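Local coordinates for HEPN domain-containing protein (Thermotoga maritima, PDB 1O3U) that is of unknown function but folds as a HEPN domain, an all-helical type that in related proteins is probably linked to nucleotide or RNA chemistry, at residues N33-S38 / I112-L117; A42-V47 / P64-E69; K48-R53 / R126-L131. One frame throughout, in Å; residues are numbered along the deposited sequence. Where two conformers were deposited one is given.

Contact 1: N33-S38 / I112-L117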
loop_
_atom_site.group_PDB
_atom_site.type_symbol
_atom_site.label_atom_id
_atom_site.label_comp_id
_atom_site.label_asym_id
_atom_site.label_seq_id
_atom_site.Cartn_x
_atom_site.Cartn_y
_atom_site.Cartn_z
ATOM N N ASN A 33 -6.837 -13.178 -2.921
ATOM C CA ASN A 33 -7.423 -11.989 -2.354
ATOM C C ASN A 33 -6.402 -10.902 -2.097
ATOM O O ASN A 33 -6.611 -9.742 -2.462
ATOM C CB ASN A 33 -8.196 -12.290 -1.041
ATOM C CG ASN A 33 -7.325 -12.949 0.085
ATOM O OD1 ASN A 33 -6.292 -13.653 -0.150
ATOM N ND2 ASN A 33 -7.769 -12.733 1.331
ATOM N N TRP A 34 -5.290 -11.277 -1.501
ATOM C CA TRP A 34 -4.268 -10.296 -1.178
ATOM C C TRP A 34 -3.552 -9.821 -2.441
ATOM O O TRP A 34 -3.199 -8.643 -2.547
ATOM C CB TRP A 34 -3.298 -10.875 -0.146
ATOM C CG TRP A 34 -3.884 -10.878 1.234
ATOM C CD1 TRP A 34 -4.091 -11.964 2.031
ATOM C CD2 TRP A 34 -4.348 -9.742 1.977
ATOM N NE1 TRP A 34 -4.647 -11.575 3.228
ATOM C CE2 TRP A 34 -4.805 -10.210 3.229
ATOM C CE3 TRP A 34 -4.407 -8.362 1.720
ATOM C CZ2 TRP A 34 -5.325 -9.357 4.204
ATOM C CZ3 TRP A 34 -4.903 -7.517 2.687
ATOM C CH2 TRP A 34 -5.374 -8.017 3.918
ATOM N N ALA A 35 -3.392 -10.711 -3.421
ATOM C CA ALA A 35 -2.775 -10.340 -4.683
ATOM C C ALA A 35 -3.609 -9.248 -5.369
ATOM O O ALA A 35 -3.066 -8.307 -5.910
ATOM C CB ALA A 35 -2.604 -11.541 -5.591
ATOM N N CYS A 36 -4.917 -9.409 -5.339
ATOM C CA CYS A 36 -5.856 -8.419 -5.838
ATOM C C CYS A 36 -5.661 -7.084 -5.131
ATOM O O CYS A 36 -5.493 -6.058 -5.756
ATOM C CB CYS A 36 -7.269 -8.924 -5.623
ATOM S SG CYS A 36 -8.518 -7.719 -6.010
ATOM N N PHE A 37 -5.613 -7.123 -3.806
ATOM C CA PHE A 37 -5.433 -5.907 -3.003
ATOM C C PHE A 37 -4.138 -5.141 -3.355
ATOM O O PHE A 37 -4.155 -3.933 -3.597
ATOM C CB PHE A 37 -5.449 -6.309 -1.525
ATOM C CG PHE A 37 -5.195 -5.176 -0.592
ATOM C CD1 PHE A 37 -6.176 -4.242 -0.338
ATOM C CD2 PHE A 37 -3.983 -5.059 0.061
ATOM C CE1 PHE A 37 -5.950 -3.189 0.546
ATOM C CE2 PHE A 37 -3.744 -3.998 0.919
ATOM C CZ PHE A 37 -4.731 -3.088 1.184
ATOM N N SER A 38 -3.019 -5.857 -3.378
ATOM C CA SER A 38 -1.714 -5.283 -3.692
ATOM C C SER A 38 -1.693 -4.689 -5.114
ATOM O O SER A 38 -1.042 -3.683 -5.367
ATOM C CB SER A 38 -0.644 -6.351 -3.604
ATOM O OG SER A 38 -0.425 -6.730 -2.263
ATOM N N ILE A 112 -6.898 -17.430 -11.913
ATOM C CA ILE A 112 -6.925 -16.699 -13.173
ATOM C C ILE A 112 -7.268 -15.221 -12.958
ATOM O O ILE A 112 -6.632 -14.319 -13.525
ATOM C CB ILE A 112 -7.950 -17.363 -14.153
ATOM C CG1 ILE A 112 -7.447 -18.757 -14.533
ATOM C CG2 ILE A 112 -8.114 -16.492 -15.370
ATOM C CD1 ILE A 112 -8.431 -19.638 -15.221
ATOM N N GLU A 113 -8.252 -14.984 -12.114
ATOM C CA GLU A 113 -8.706 -13.642 -11.807
ATOM C C GLU A 113 -7.568 -12.822 -11.177
ATOM O O GLU A 113 -7.335 -11.661 -11.580
ATOM C CB GLU A 113 -9.941 -13.709 -10.913
ATOM C CG GLU A 113 -10.528 -12.358 -10.553
ATOM C CD GLU A 113 -11.651 -12.482 -9.533
ATOM O OE1 GLU A 113 -11.414 -13.072 -8.450
ATOM O OE2 GLU A 113 -12.764 -12.007 -9.816
ATOM N N ALA A 114 -6.850 -13.432 -10.221
ATOM C CA ALA A 114 -5.726 -12.774 -9.545
ATOM C C ALA A 114 -4.583 -12.523 -10.536
ATOM O O ALA A 114 -4.003 -11.438 -10.516
ATOM C CB ALA A 114 -5.250 -13.572 -8.377
ATOM N N GLU A 115 -4.263 -13.492 -11.394
ATOM C CA GLU A 115 -3.229 -13.282 -12.429
ATOM C C GLU A 115 -3.575 -12.119 -13.337
ATOM O O GLU A 115 -2.717 -11.326 -13.661
ATOM C CB GLU A 115 -3.017 -14.496 -13.319
ATOM C CG GLU A 115 -1.944 -15.436 -12.877
ATOM C CD GLU A 115 -1.806 -16.631 -13.804
ATOM O OE1 GLU A 115 -1.574 -16.433 -15.028
ATOM O OE2 GLU A 115 -1.933 -17.764 -13.299
ATOM N N ARG A 116 -4.831 -12.055 -13.749
ATOM C CA ARG A 116 -5.358 -10.988 -14.584
ATOM C C ARG A 116 -5.131 -9.614 -13.926
ATOM O O ARG A 116 -4.635 -8.657 -14.571
ATOM C CB ARG A 116 -6.858 -11.257 -14.822
ATOM C CG ARG A 116 -7.464 -10.581 -15.928
ATOM C CD ARG A 116 -8.643 -11.346 -16.538
ATOM N NE ARG A 116 -9.695 -11.649 -15.567
ATOM C CZ ARG A 116 -10.486 -10.736 -15.029
ATOM N NH1 ARG A 116 -10.357 -9.467 -15.359
ATOM N NH2 ARG A 116 -11.414 -11.084 -14.136
ATOM N N LEU A 117 -5.523 -9.513 -12.673
ATOM C CA LEU A 117 -5.418 -8.237 -11.966
ATOM C C LEU A 117 -3.950 -7.827 -11.771
ATOM O O LEU A 117 -3.601 -6.647 -11.825
ATOM C CB LEU A 117 -6.175 -8.282 -10.641
ATOM C CG LEU A 117 -7.674 -8.548 -10.789
ATOM C CD1 LEU A 117 -8.329 -8.620 -9.437
ATOM C CD2 LEU A 117 -8.293 -7.475 -11.640
#
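The helix turn carrying A35 and C36 lies against the turn carrying A114 and L117, and CA of C36 comes within 5.7 Å of CA of A114. This is a close helix pair, and small side chains allow it. The methyl CB of A35 meets the methyl CB of A114 at 4.3 Å. A35 points its methyl at the facing helix. A114 takes it from the flank and also rests on L27 of helix 11-28.

The contact joins helix 32-54 to helix 104-132, two long helices of the HEPN helical bundle. On another side of helix 32-54, the ring of W34 stacks on H22 of the second subunit. The bundle face and the dimer face thus share a turn.

The second pair is C36 with L117. L117 leaves its backbone toward helix 32-54, and its CD1 branch does the touching. C36 was modelled in two conformers. In one of them SG is anti to the backbone N (chi1 173°) and lies 3.5 Å from CD1 of L117. Because of the second conformer, this distance is doubtful. C36 SG also forms a disulfide with C91.

Contact 2: A42-V47 / P64-E69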
loop_
_atom_site.group_PDB
_atom_site.type_symbol
_atom_site.label_atom_id
_atom_site.label_comp_id
_atom_site.label_asym_id
_atom_site.label_seq_id
_atom_site.Cartn_x
_atom_site.Cartn_y
_atom_site.Cartn_z
ATOM N N ALA A 42 -0.698 -0.932 -6.248
ATOM C CA ALA A 42 0.392 -0.730 -7.207
ATOM C C ALA A 42 -0.085 0.194 -8.326
ATOM O O ALA A 42 0.628 1.115 -8.710
ATOM C CB ALA A 42 0.829 -2.016 -7.769
ATOM N N ALA A 43 -1.295 -0.052 -8.837
ATOM C CA ALA A 43 -1.814 0.741 -9.975
ATOM C C ALA A 43 -2.069 2.197 -9.522
ATOM O O ALA A 43 -1.731 3.158 -10.210
ATOM C CB ALA A 43 -3.072 0.125 -10.506
ATOM N N GLU A 44 -2.677 2.345 -8.364
ATOM C CA GLU A 44 -2.869 3.668 -7.749
ATOM C C GLU A 44 -1.584 4.481 -7.622
ATOM O O GLU A 44 -1.506 5.668 -8.010
ATOM C CB GLU A 44 -3.519 3.492 -6.364
ATOM C CG GLU A 44 -4.942 3.042 -6.429
ATOM C CD GLU A 44 -5.626 2.979 -5.074
ATOM O OE1 GLU A 44 -5.231 3.755 -4.131
ATOM O OE2 GLU A 44 -6.603 2.176 -5.001
ATOM N N LYS A 45 -0.558 3.859 -7.063
ATOM C CA LYS A 45 0.699 4.529 -6.840
ATOM C C LYS A 45 1.360 4.915 -8.183
ATOM O O LYS A 45 1.946 5.985 -8.285
ATOM C CB LYS A 45 1.617 3.684 -5.956
ATOM C CG LYS A 45 1.139 3.571 -4.490
ATOM C CD LYS A 45 2.160 2.910 -3.605
ATOM C CE LYS A 45 1.710 2.784 -2.141
ATOM N NZ LYS A 45 1.135 1.469 -1.763
ATOM N N ALA A 46 1.240 4.058 -9.200
ATOM C CA ALA A 46 1.876 4.284 -10.502
ATOM C C ALA A 46 1.259 5.560 -11.113
ATOM O O ALA A 46 1.963 6.454 -11.573
ATOM C CB ALA A 46 1.645 3.114 -11.425
ATOM N N VAL A 47 -0.048 5.674 -11.063
ATOM C CA VAL A 47 -0.694 6.860 -11.660
ATOM C C VAL A 47 -0.361 8.143 -10.885
ATOM O O VAL A 47 -0.124 9.210 -11.476
ATOM C CB VAL A 47 -2.210 6.673 -11.797
ATOM C CG1 VAL A 47 -2.842 7.906 -12.441
ATOM C CG2 VAL A 47 -2.545 5.425 -12.608
ATOM N N PRO A 64 -9.556 4.295 -11.442
ATOM C CA PRO A 64 -10.423 5.012 -12.373
ATOM C C PRO A 64 -10.480 6.509 -12.104
ATOM O O PRO A 64 -10.469 7.233 -13.089
ATOM C CB PRO A 64 -11.796 4.367 -12.161
ATOM C CG PRO A 64 -11.520 3.064 -11.682
ATOM C CD PRO A 64 -10.292 3.190 -10.805
ATOM N N ASP A 65 -10.469 6.945 -10.836
ATOM C CA ASP A 65 -10.486 8.370 -10.494
ATOM C C ASP A 65 -9.263 9.041 -11.113
ATOM O O ASP A 65 -9.380 9.999 -11.859
ATOM C CB ASP A 65 -10.464 8.628 -8.970
ATOM C CG ASP A 65 -11.792 8.378 -8.293
ATOM O OD1 ASP A 65 -12.844 8.353 -8.972
ATOM O OD2 ASP A 65 -11.865 8.196 -7.055
ATOM N N PHE A 66 -8.083 8.512 -10.821
ATOM C CA PHE A 66 -6.851 9.162 -11.252
ATOM C C PHE A 66 -6.682 9.103 -12.778
ATOM O O PHE A 66 -6.283 10.075 -13.396
ATOM C CB PHE A 66 -5.636 8.543 -10.575
ATOM C CG PHE A 66 -5.683 8.549 -9.062
ATOM C CD1 PHE A 66 -5.992 9.688 -8.353
ATOM C CD2 PHE A 66 -5.322 7.412 -8.357
ATOM C CE1 PHE A 66 -5.993 9.682 -6.972
ATOM C CE2 PHE A 66 -5.342 7.409 -6.963
ATOM C CZ PHE A 66 -5.669 8.551 -6.283
ATOM N N LEU A 67 -6.972 7.971 -13.398
ATOM C CA LEU A 67 -6.893 7.897 -14.883
ATOM C C LEU A 67 -7.869 8.814 -15.583
ATOM O O LEU A 67 -7.562 9.371 -16.632
ATOM C CB LEU A 67 -7.127 6.468 -15.369
ATOM C CG LEU A 67 -6.031 5.460 -15.182
ATOM C CD1 LEU A 67 -6.453 4.196 -15.925
ATOM C CD2 LEU A 67 -4.658 5.987 -15.743
ATOM N N GLY A 68 -9.052 8.997 -15.008
ATOM C CA GLY A 68 -10.011 9.928 -15.558
ATOM C C GLY A 68 -9.458 11.337 -15.549
ATOM O O GLY A 68 -9.573 12.031 -16.535
ATOM N N GLU A 69 -8.859 11.770 -14.435
ATOM C CA GLU A 69 -8.274 13.115 -14.335
ATOM C C GLU A 69 -7.123 13.246 -15.341
ATOM O O GLU A 69 -6.966 14.267 -16.013
ATOM C CB GLU A 69 -7.733 13.404 -12.906
ATOM C CG GLU A 69 -8.739 13.835 -11.844
ATOM C CD GLU A 69 -8.086 14.021 -10.461
ATOM O OE1 GLU A 69 -7.208 14.921 -10.293
ATOM O OE2 GLU A 69 -8.453 13.252 -9.540
#
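V47 is the residue of helix 32-54 that meets both F66 and L67 of helix 63-70. The short segments 42-47 and 64-69 run at 26° to each other, with their axes 9.6 Å apart at the closest point.

Aliphatic packing comes first. V47 splits its two methyls between two partners. CG1, anti to the backbone N (chi1 -179°), reaches CB of F66 at 3.4 Å, a tight fit. CG2 of V47 meets CD2 of L67 at 3.8 Å. The V47 and L67 side chains cross at about a right angle, and the branch end of L67 makes the touch. L67 also packs on M81 and A84 of helix 78-88. V47 in turn packs on I124 and C128 of helix 104-132.

The ring of F66 makes the second kind of contact. It lies alongside the turn at E44, where its CD2 is 4.2 Å from the backbone O of E44. Its CE2 is 4.4 Å from CB of E44. V47 CG1 and E44 O both approach the ring obliquely. The touch is made by the near end of E44, not by its carboxylate.

Everything that touches here is apolar apart from one backbone oxygen. The pairing of the two helices therefore rests on shape fit and on the burial of V47, F66 and L67 from water, with no directional bond between the segments.

Contact 3: K48-R53 / R126-L131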
loop_
_atom_site.group_PDB
_atom_site.type_symbol
_atom_site.label_atom_id
_atom_site.label_comp_id
_atom_site.label_asym_id
_atom_site.label_seq_id
_atom_site.Cartn_x
_atom_site.Cartn_y
_atom_site.Cartn_z
ATOM N N LYS A 48 -0.323 8.055 -9.563
ATOM C CA LYS A 48 0.096 9.186 -8.734
ATOM C C LYS A 48 1.516 9.688 -9.061
ATOM O O LYS A 48 1.800 10.893 -8.940
ATOM C CB LYS A 48 0.030 8.837 -7.254
ATOM C CG LYS A 48 -1.346 8.700 -6.738
ATOM C CD LYS A 48 -1.300 8.409 -5.231
ATOM C CE LYS A 48 -2.671 8.017 -4.708
ATOM N N ALA A 49 2.398 8.769 -9.456
ATOM C CA ALA A 49 3.754 9.146 -9.865
ATOM C C ALA A 49 3.706 10.113 -11.062
ATOM O O ALA A 49 4.508 11.037 -11.133
ATOM C CB ALA A 49 4.580 7.915 -10.210
ATOM N N VAL A 50 2.717 9.947 -11.950
ATOM C CA VAL A 50 2.558 10.863 -13.095
ATOM C C VAL A 50 2.105 12.256 -12.638
ATOM O O VAL A 50 2.623 13.289 -13.112
ATOM C CB VAL A 50 1.571 10.339 -14.153
ATOM C CG1 VAL A 50 1.531 11.282 -15.353
ATOM C CG2 VAL A 50 1.951 8.908 -14.611
ATOM N N PHE A 51 1.087 12.290 -11.785
ATOM C CA PHE A 51 0.688 13.540 -11.144
ATOM C C PHE A 51 1.853 14.229 -10.445
ATOM O O PHE A 51 2.008 15.426 -10.629
ATOM C CB PHE A 51 -0.490 13.366 -10.177
ATOM C CG PHE A 51 -1.790 13.120 -10.867
ATOM C CD1 PHE A 51 -2.163 11.838 -11.240
ATOM C CD2 PHE A 51 -2.641 14.178 -11.168
ATOM C CE1 PHE A 51 -3.383 11.591 -11.885
ATOM C CE2 PHE A 51 -3.855 13.944 -11.827
ATOM C CZ PHE A 51 -4.208 12.634 -12.196
ATOM N N GLN A 52 2.681 13.499 -9.691
ATOM C CA GLN A 52 3.779 14.112 -8.934
ATOM C C GLN A 52 4.791 14.754 -9.895
ATOM O O GLN A 52 5.231 15.853 -9.670
ATOM C CB GLN A 52 4.520 13.123 -8.029
ATOM C CG GLN A 52 5.373 13.861 -6.972
ATOM C CD GLN A 52 6.474 13.007 -6.314
ATOM O OE1 GLN A 52 6.368 11.792 -6.235
ATOM N NE2 GLN A 52 7.529 13.672 -5.823
ATOM N N ARG A 53 5.143 14.050 -10.959
ATOM C CA ARG A 53 6.063 14.594 -11.971
ATOM C C ARG A 53 5.488 15.848 -12.645
ATOM O O ARG A 53 6.216 16.798 -12.914
ATOM C CB ARG A 53 6.384 13.545 -13.020
ATOM C CG ARG A 53 7.255 14.031 -14.186
ATOM C CD ARG A 53 8.692 14.282 -13.853
ATOM N NE ARG A 53 9.387 14.891 -15.003
ATOM C CZ ARG A 53 10.445 15.667 -14.922
ATOM N NH1 ARG A 53 10.981 15.965 -13.742
ATOM N NH2 ARG A 53 10.981 16.155 -16.030
ATOM N N ARG A 126 3.721 0.017 -16.432
ATOM C CA ARG A 126 4.570 0.151 -17.611
ATOM C C ARG A 126 4.089 1.315 -18.505
ATOM O O ARG A 126 4.895 2.062 -19.039
ATOM C CB ARG A 126 4.592 -1.165 -18.372
ATOM C CG ARG A 126 5.339 -2.277 -17.608
ATOM C CD ARG A 126 5.341 -3.612 -18.319
ATOM N NE ARG A 126 6.307 -4.527 -17.731
ATOM C CZ ARG A 126 6.425 -5.800 -18.065
ATOM N NH1 ARG A 126 5.655 -6.330 -18.996
ATOM N NH2 ARG A 126 7.335 -6.537 -17.481
ATOM N N PHE A 127 2.785 1.518 -18.585
ATOM C CA PHE A 127 2.232 2.696 -19.284
ATOM C C PHE A 127 2.683 4.016 -18.638
ATOM O O PHE A 127 3.139 4.992 -19.333
ATOM C CB PHE A 127 0.722 2.655 -19.286
ATOM C CG PHE A 127 0.103 3.853 -19.948
ATOM C CD1 PHE A 127 0.027 3.943 -21.303
ATOM C CD2 PHE A 127 -0.409 4.892 -19.177
ATOM C CE1 PHE A 127 -0.578 5.063 -21.905
ATOM C CE2 PHE A 127 -0.991 5.985 -19.766
ATOM C CZ PHE A 127 -1.071 6.072 -21.124
ATOM N N CYS A 128 2.527 4.097 -17.320
ATOM C CA CYS A 128 3.001 5.240 -16.559
ATOM C C CYS A 128 4.520 5.439 -16.695
ATOM O O CYS A 128 4.975 6.587 -16.853
ATOM C CB CYS A 128 2.613 5.129 -15.093
ATOM S SG CYS A 128 0.836 5.189 -14.823
ATOM N N GLU A 129 5.287 4.353 -16.660
ATOM C CA GLU A 129 6.752 4.426 -16.930
ATOM C C GLU A 129 7.027 5.047 -18.304
ATOM O O GLU A 129 7.852 5.959 -18.439
ATOM C CB GLU A 129 7.410 3.045 -16.821
ATOM C CG GLU A 129 7.612 2.583 -15.410
ATOM C CD GLU A 129 8.118 1.178 -15.264
ATOM O OE1 GLU A 129 8.008 0.397 -16.245
ATOM O OE2 GLU A 129 8.598 0.850 -14.147
ATOM N N ASP A 130 6.314 4.580 -19.319
ATOM C CA ASP A 130 6.448 5.071 -20.680
ATOM C C ASP A 130 6.119 6.556 -20.774
ATOM O O ASP A 130 6.824 7.301 -21.451
ATOM C CB ASP A 130 5.567 4.269 -21.642
ATOM C CG ASP A 130 6.094 2.842 -21.886
ATOM O OD1 ASP A 130 7.151 2.460 -21.298
ATOM O OD2 ASP A 130 5.518 2.049 -22.685
ATOM N N LEU A 131 5.054 6.970 -20.094
ATOM C CA LEU A 131 4.688 8.376 -19.989
ATOM C C LEU A 131 5.786 9.220 -19.287
ATOM O O LEU A 131 6.230 10.258 -19.833
ATOM C CB LEU A 131 3.326 8.511 -19.260
ATOM C CG LEU A 131 2.096 8.908 -20.052
ATOM C CD1 LEU A 131 0.948 9.169 -19.088
ATOM C CD2 LEU A 131 2.390 10.199 -20.953
#
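V50 is the centre of this contact, and it faces C128 and L131 of the other helix. All three side chains leave the backbone toward the opposite segment. The CA atoms of V50 and C128 are 6.6 Å apart, the nearest pair of the two backbones.

V50 loses more surface to the contact than either partner. Its two methyls serve different residues. CG2 is anti to the carbonyl carbon and beside the backbone N, and it meets C128. It lies 3.9 Å from CB of C128 and at the same distance from its SG, so the methyl sits over the CB-SG bond. CG1 of V50 goes to L131, where the gap to CD1 is 4.3 Å. That touch is looser. V50 also packs on L70 of helix 63-70, so it fills a place between three helices.

With SG beside its own backbone N (chi1 -65°), the CB-SG bond of C128 runs across the front of V50 CG2. C128 is buried, and M13 of helix 11-28 also packs on it.

L131 touches with one branch, CD1. F74, in a loop, lies against the same leucine. L131 is the least buried of the three, in keeping with its place near the end of helix 104-132.

The contact is purely apolar. Its partners in helices 11-28 and 63-70 show that it belongs to the inner packing of the bundle. Two long helices meeting through valine, cysteine and leucine, with shorter helices closing the sides, fit the all-helical HEPN fold.

Contacts 1 and 3 join the same two helices, 32-54 and 104-132, at places with centres about 22 Å apart. The nearest CA pair moves up by fourteen residues on both helices, from C36 and A114 to V50 and C128, so the two helices run in parallel. These contacts lie on opposite sides of the chain's centre. Contact 2 uses the middle of helix 32-54 and adds helix 63-70. Its centre is about 17 Å from that of contact 1 and about 9 Å from that of contact 3. Contacts 2 and 3 touch directly: CZ of F66 lies 3.4 Å from CE of K48. They are neighbouring patches; contact 1 is a separate buried one.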